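Local atomic coordinates of galactose-1-phosphate uridylyltransferase (Bacillus cereus, PDB entry 4QVU), a protein that is of unknown function but has a HIT-like fold, carries a zinc ion, and may have hexose-1-phosphate uridylyltransferase activity. Residues Thr62-Thr67 with Arg87-His92; Arg191-Leu194 with Gly200-Ser203. All coordinates share one frame; numbering follows the deposited sequence.

Contact 1 of 2, residues Thr62-Thr67 with Arg87-His92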
loop_
_atom_site.group_PDB
_atom_site.type_symbol
_atom_site.label_atom_id
_atom_site.label_comp_id
_atom_site.label_asym_id
_atom_site.label_seq_id
_atom_site.Cartn_x
_atom_site.Cartn_y
_atom_site.Cartn_z
ATOM N N THR A 62 -5.342 31.847 6.902
ATOM C CA THR A 62 -4.366 32.937 6.925
ATOM C C THR A 62 -3.240 32.659 5.926
ATOM O O THR A 62 -3.002 31.505 5.569
ATOM C CB THR A 62 -3.794 33.172 8.341
ATOM O OG1 THR A 62 -2.825 32.180 8.650
ATOM C CG2 THR A 62 -4.859 33.249 9.427
ATOM N N VAL A 63 -2.555 33.720 5.484
ATOM C CA VAL A 63 -1.445 33.657 4.531
ATOM C C VAL A 63 -0.200 34.298 5.184
ATOM O O VAL A 63 -0.308 35.353 5.819
ATOM C CB VAL A 63 -1.822 34.337 3.180
ATOM C CG1 VAL A 63 -0.628 34.411 2.233
ATOM C CG2 VAL A 63 -2.986 33.616 2.506
ATOM N N LEU A 64 0.973 33.668 5.005
ATOM C CA LEU A 64 2.225 34.163 5.560
ATOM C C LEU A 64 3.207 34.509 4.425
ATOM O O LEU A 64 3.822 33.616 3.845
ATOM C CB LEU A 64 2.812 33.104 6.516
ATOM C CG LEU A 64 3.807 33.596 7.568
ATOM C CD1 LEU A 64 3.723 32.761 8.832
ATOM C CD2 LEU A 64 5.229 33.612 7.030
ATOM N N ILE A 65 3.354 35.809 4.120
ATOM C CA ILE A 65 4.273 36.315 3.090
ATOM C C ILE A 65 5.684 36.284 3.695
ATOM O O ILE A 65 5.905 36.843 4.763
ATOM C CB ILE A 65 3.843 37.725 2.565
ATOM C CG1 ILE A 65 2.560 37.641 1.714
ATOM C CG2 ILE A 65 4.937 38.404 1.754
ATOM C CD1 ILE A 65 1.268 37.594 2.468
ATOM N N GLU A 66 6.610 35.590 3.022
ATOM C CA GLU A 66 7.981 35.323 3.465
ATOM C C GLU A 66 8.987 36.439 3.153
ATOM O O GLU A 66 10.049 36.465 3.776
ATOM C CB GLU A 66 8.496 34.046 2.785
ATOM C CG GLU A 66 7.581 32.836 2.882
ATOM C CD GLU A 66 7.983 31.620 2.069
ATOM O OE1 GLU A 66 9.120 31.574 1.543
ATOM O OE2 GLU A 66 7.149 30.693 1.974
ATOM N N THR A 67 8.716 37.287 2.141
ATOM C CA THR A 67 9.635 38.363 1.720
ATOM C C THR A 67 8.860 39.442 0.943
ATOM O O THR A 67 7.759 39.178 0.468
ATOM C CB THR A 67 10.832 37.795 0.881
ATOM O OG1 THR A 67 11.612 38.865 0.334
ATOM C CG2 THR A 67 10.401 36.830 -0.235
ATOM N N ARG A 87 11.252 30.556 12.590
ATOM C CA ARG A 87 10.920 30.943 13.964
ATOM C C ARG A 87 9.563 31.667 14.026
ATOM O O ARG A 87 8.739 31.303 14.859
ATOM C CB ARG A 87 12.018 31.802 14.585
ATOM C CG ARG A 87 13.119 30.951 15.180
ATOM C CD ARG A 87 14.253 31.764 15.754
ATOM N NE ARG A 87 15.161 30.910 16.515
ATOM C CZ ARG A 87 16.251 31.336 17.139
ATOM N NH1 ARG A 87 16.598 32.617 17.087
ATOM N NH2 ARG A 87 17.011 30.484 17.814
ATOM N N PHE A 88 9.306 32.625 13.123
ATOM C CA PHE A 88 8.038 33.359 13.054
ATOM C C PHE A 88 6.858 32.399 12.777
ATOM O O PHE A 88 5.876 32.419 13.519
ATOM C CB PHE A 88 8.121 34.438 11.955
ATOM C CG PHE A 88 6.947 35.382 11.832
ATOM C CD1 PHE A 88 6.922 36.583 12.537
ATOM C CD2 PHE A 88 5.893 35.098 10.970
ATOM C CE1 PHE A 88 5.853 37.474 12.393
ATOM C CE2 PHE A 88 4.827 35.992 10.822
ATOM C CZ PHE A 88 4.812 37.171 11.537
ATOM N N SER A 89 6.984 31.547 11.732
ATOM C CA SER A 89 5.974 30.582 11.276
ATOM C C SER A 89 5.570 29.594 12.369
ATOM O O SER A 89 4.379 29.489 12.643
ATOM C CB SER A 89 6.482 29.804 10.067
ATOM O OG SER A 89 6.716 30.683 8.979
ATOM N N ILE A 90 6.549 28.872 12.969
ATOM C CA ILE A 90 6.342 27.888 14.036
ATOM C C ILE A 90 5.684 28.561 15.258
ATOM O O ILE A 90 4.723 28.003 15.789
ATOM C CB ILE A 90 7.690 27.199 14.426
ATOM C CG1 ILE A 90 8.320 26.384 13.262
ATOM C CG2 ILE A 90 7.596 26.366 15.731
ATOM C CD1 ILE A 90 7.708 25.141 12.935
ATOM N N LYS A 91 6.196 29.746 15.698
ATOM C CA LYS A 91 5.685 30.501 16.858
ATOM C C LYS A 91 4.194 30.826 16.698
ATOM O O LYS A 91 3.423 30.557 17.613
ATOM C CB LYS A 91 6.485 31.812 17.079
ATOM C CG LYS A 91 6.036 32.631 18.305
ATOM C CD LYS A 91 6.864 33.897 18.609
ATOM C CE LYS A 91 6.462 35.162 17.876
ATOM N NZ LYS A 91 6.936 35.195 16.467
ATOM N N HIS A 92 3.790 31.371 15.541
ATOM C CA HIS A 92 2.402 31.762 15.319
ATOM C C HIS A 92 1.502 30.545 15.103
ATOM O O HIS A 92 0.338 30.602 15.493
ATOM C CB HIS A 92 2.289 32.744 14.155
ATOM C CG HIS A 92 2.902 34.067 14.509
ATOM N ND1 HIS A 92 2.341 34.884 15.481
ATOM C CD2 HIS A 92 4.043 34.643 14.065
ATOM C CE1 HIS A 92 3.146 35.925 15.581
ATOM N NE2 HIS A 92 4.175 35.831 14.740
#
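Leu64 meets Phe88 and Ser89 with the end of its side chain: CD1 touches both residues, while CD2 adds a second contact to Ser89. Leu64 CD1 lies at the rim of the Phe88 ring, 3.8 Å from Phe88 CD2 and near the plane of the ring, so the aromatic offers an edge rather than a face to the leucine. Leu64 CD1 is also 3.6 Å from Ser89 OG, and the other branch, Leu64 CD2, is 3.8 Å from Ser89 OG; the serine oxygen therefore sits against both methyls of Leu64. One torsion places the fork: CG of Leu64 is set trans to the backbone N (chi1 -158°), on a bond that already heads for the helix.

The contact joins strand 59-65 to helix 79-97, which packs on a face of the antiparallel sheet of this HIT-like fold. Leu64 is an inward residue of the strand, and the closest pair of CA atoms, Leu64 CA and Ser89 CA, stays 7.7 Å apart, so side chains bridge the gap.

The first side-chain bond of Phe88 points toward strand 59-65, and CG lies opposite its own N (chi1 -174°). One face of the Phe88 ring takes His92 CD2, which stands 3.4 Å above the plane over its centre; one helical turn on, the imidazole thus turns an edge to the phenyl face. His92 also meets the ring of Trp48, while Ile46 of strand 46-50 and Ala41 of strand 39-43 pack against Phe88. The Ser89 hydroxyl, although it faces hydrocarbon here, is hydrogen-bonded to the carbonyl oxygen of Leu85, one turn back in its own helix. Met124 of strand 123-129 touches Ser89 as well.

Contact 2 of 2, residues Arg191-Leu194 with Gly200-Ser203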
loop_
_atom_site.group_PDB
_atom_site.type_symbol
_atom_site.label_atom_id
_atom_site.label_comp_id
_atom_site.label_asym_id
_atom_site.label_seq_id
_atom_site.Cartn_x
_atom_site.Cartn_y
_atom_site.Cartn_z
ATOM N N ARG A 191 16.775 22.839 -1.431
ATOM C CA ARG A 191 17.847 23.098 -2.400
ATOM C C ARG A 191 18.140 21.848 -3.225
ATOM O O ARG A 191 18.282 21.958 -4.442
ATOM C CB ARG A 191 19.125 23.594 -1.709
ATOM C CG ARG A 191 19.073 25.069 -1.372
ATOM C CD ARG A 191 20.213 25.508 -0.480
ATOM N NE ARG A 191 20.262 26.968 -0.385
ATOM C CZ ARG A 191 20.968 27.645 0.513
ATOM N NH1 ARG A 191 21.663 27.003 1.444
ATOM N NH2 ARG A 191 20.958 28.970 0.512
ATOM N N TYR A 192 18.179 20.664 -2.576
ATOM C CA TYR A 192 18.409 19.383 -3.243
ATOM C C TYR A 192 17.262 19.058 -4.204
ATOM O O TYR A 192 17.531 18.634 -5.326
ATOM C CB TYR A 192 18.589 18.244 -2.214
ATOM C CG TYR A 192 18.437 16.854 -2.795
ATOM C CD1 TYR A 192 19.441 16.288 -3.579
ATOM C CD2 TYR A 192 17.287 16.104 -2.568
ATOM C CE1 TYR A 192 19.297 15.016 -4.130
ATOM C CE2 TYR A 192 17.129 14.835 -3.118
ATOM C CZ TYR A 192 18.136 14.296 -3.899
ATOM O OH TYR A 192 17.966 13.048 -4.441
ATOM N N ILE A 193 15.999 19.246 -3.763
ATOM C CA ILE A 193 14.809 18.953 -4.576
ATOM C C ILE A 193 14.815 19.831 -5.835
ATOM O O ILE A 193 14.622 19.311 -6.937
ATOM C CB ILE A 193 13.484 19.117 -3.777
ATOM C CG1 ILE A 193 13.410 18.073 -2.643
ATOM C CG2 ILE A 193 12.256 19.009 -4.708
ATOM C CD1 ILE A 193 12.275 18.238 -1.696
ATOM N N LEU A 194 15.095 21.129 -5.677
ATOM C CA LEU A 194 15.098 22.061 -6.800
ATOM C C LEU A 194 16.298 21.872 -7.731
ATOM O O LEU A 194 16.207 22.277 -8.892
ATOM C CB LEU A 194 15.089 23.515 -6.297
ATOM C CG LEU A 194 13.870 23.970 -5.498
ATOM C CD1 LEU A 194 14.039 25.391 -5.048
ATOM C CD2 LEU A 194 12.584 23.837 -6.302
ATOM N N GLY A 200 16.245 18.317 -11.091
ATOM C CA GLY A 200 15.488 19.549 -10.873
ATOM C C GLY A 200 14.007 19.248 -10.843
ATOM O O GLY A 200 13.472 18.704 -11.813
ATOM N N CYS A 201 13.330 19.592 -9.738
ATOM C CA CYS A 201 11.929 19.229 -9.565
ATOM C C CYS A 201 10.959 20.454 -9.631
ATOM O O CYS A 201 9.772 20.241 -9.914
ATOM C CB CYS A 201 11.759 18.474 -8.255
ATOM S SG CYS A 201 10.144 17.698 -8.053
ATOM N N SER A 202 11.434 21.691 -9.386
ATOM C CA SER A 202 10.700 22.978 -9.473
ATOM C C SER A 202 9.504 23.121 -8.481
ATOM O O SER A 202 9.171 24.261 -8.142
ATOM C CB SER A 202 10.166 23.235 -10.884
ATOM O OG SER A 202 8.987 22.503 -11.182
ATOM N N SER A 203 8.845 22.013 -8.066
ATOM C CA SER A 203 7.694 22.049 -7.150
ATOM C C SER A 203 7.887 21.167 -5.917
ATOM O O SER A 203 8.401 20.044 -6.017
ATOM C CB SER A 203 6.408 21.612 -7.848
ATOM O OG SER A 203 6.062 22.461 -8.927
#
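Ile193 and Cys201 share both the polar and the apolar parts of this contact. Among polar links, Cys201 N donates to Ile193 O over 3.1 Å, but the bond is weak, since the angle at the hydrogen is only 128°. Beside it, Gly200 CA approaches Leu194 O at 3.4 Å in a CA-H...O contact. Two successive carbonyls near the C-terminal end of helix 179-195 thus face the returning chain. Gly200 has a positive phi of 111°, a backbone shape readily adopted by glycine, which has no side chain.

Apolar touching is done by branch ends. Ile193 CG2 lies 3.6 Å from Cys201 CB, having been set trans to the backbone N. Leu194 starts out away from the loop, yet Leu194 CD2 comes back to within 3.8 Å of Ser202 CA. Pro221 of strand 214-222 packs on both Ile193 and Cys201.

Within the loop, Ser202 OG donates to Cys201 O at 2.7 Å, tilted 29° from the carbonyl plane.

The arrangement is that of a helix-to-strand connection, where the chain leaving helix 179-195 folds back past its last turn to enter strand 203-211 of the antiparallel sheet.

Contact 1 lies in the N-terminal and contact 2 in the C-terminal DUF4931 region; strand 59-65 of contact 1 and strand 203-211, which the loop of contact 2 leads into, are both in the one antiparallel sheet. The contact centres lie 22 Å apart and their nearest atoms about 10 Å. Each involves a helix, 79-97 in contact 1 and 179-195 in contact 2. In contact 1 all three touching residues are buried and meet through side chains alone, with 127 Å² hidden. Contact 2 hides 212 Å² but is partly buried, with Ser202 exposed, and combines backbone carbonyl contacts with methyl packing. The difference follows position: a helix resting on a strand, against a loop turning close to a helix end.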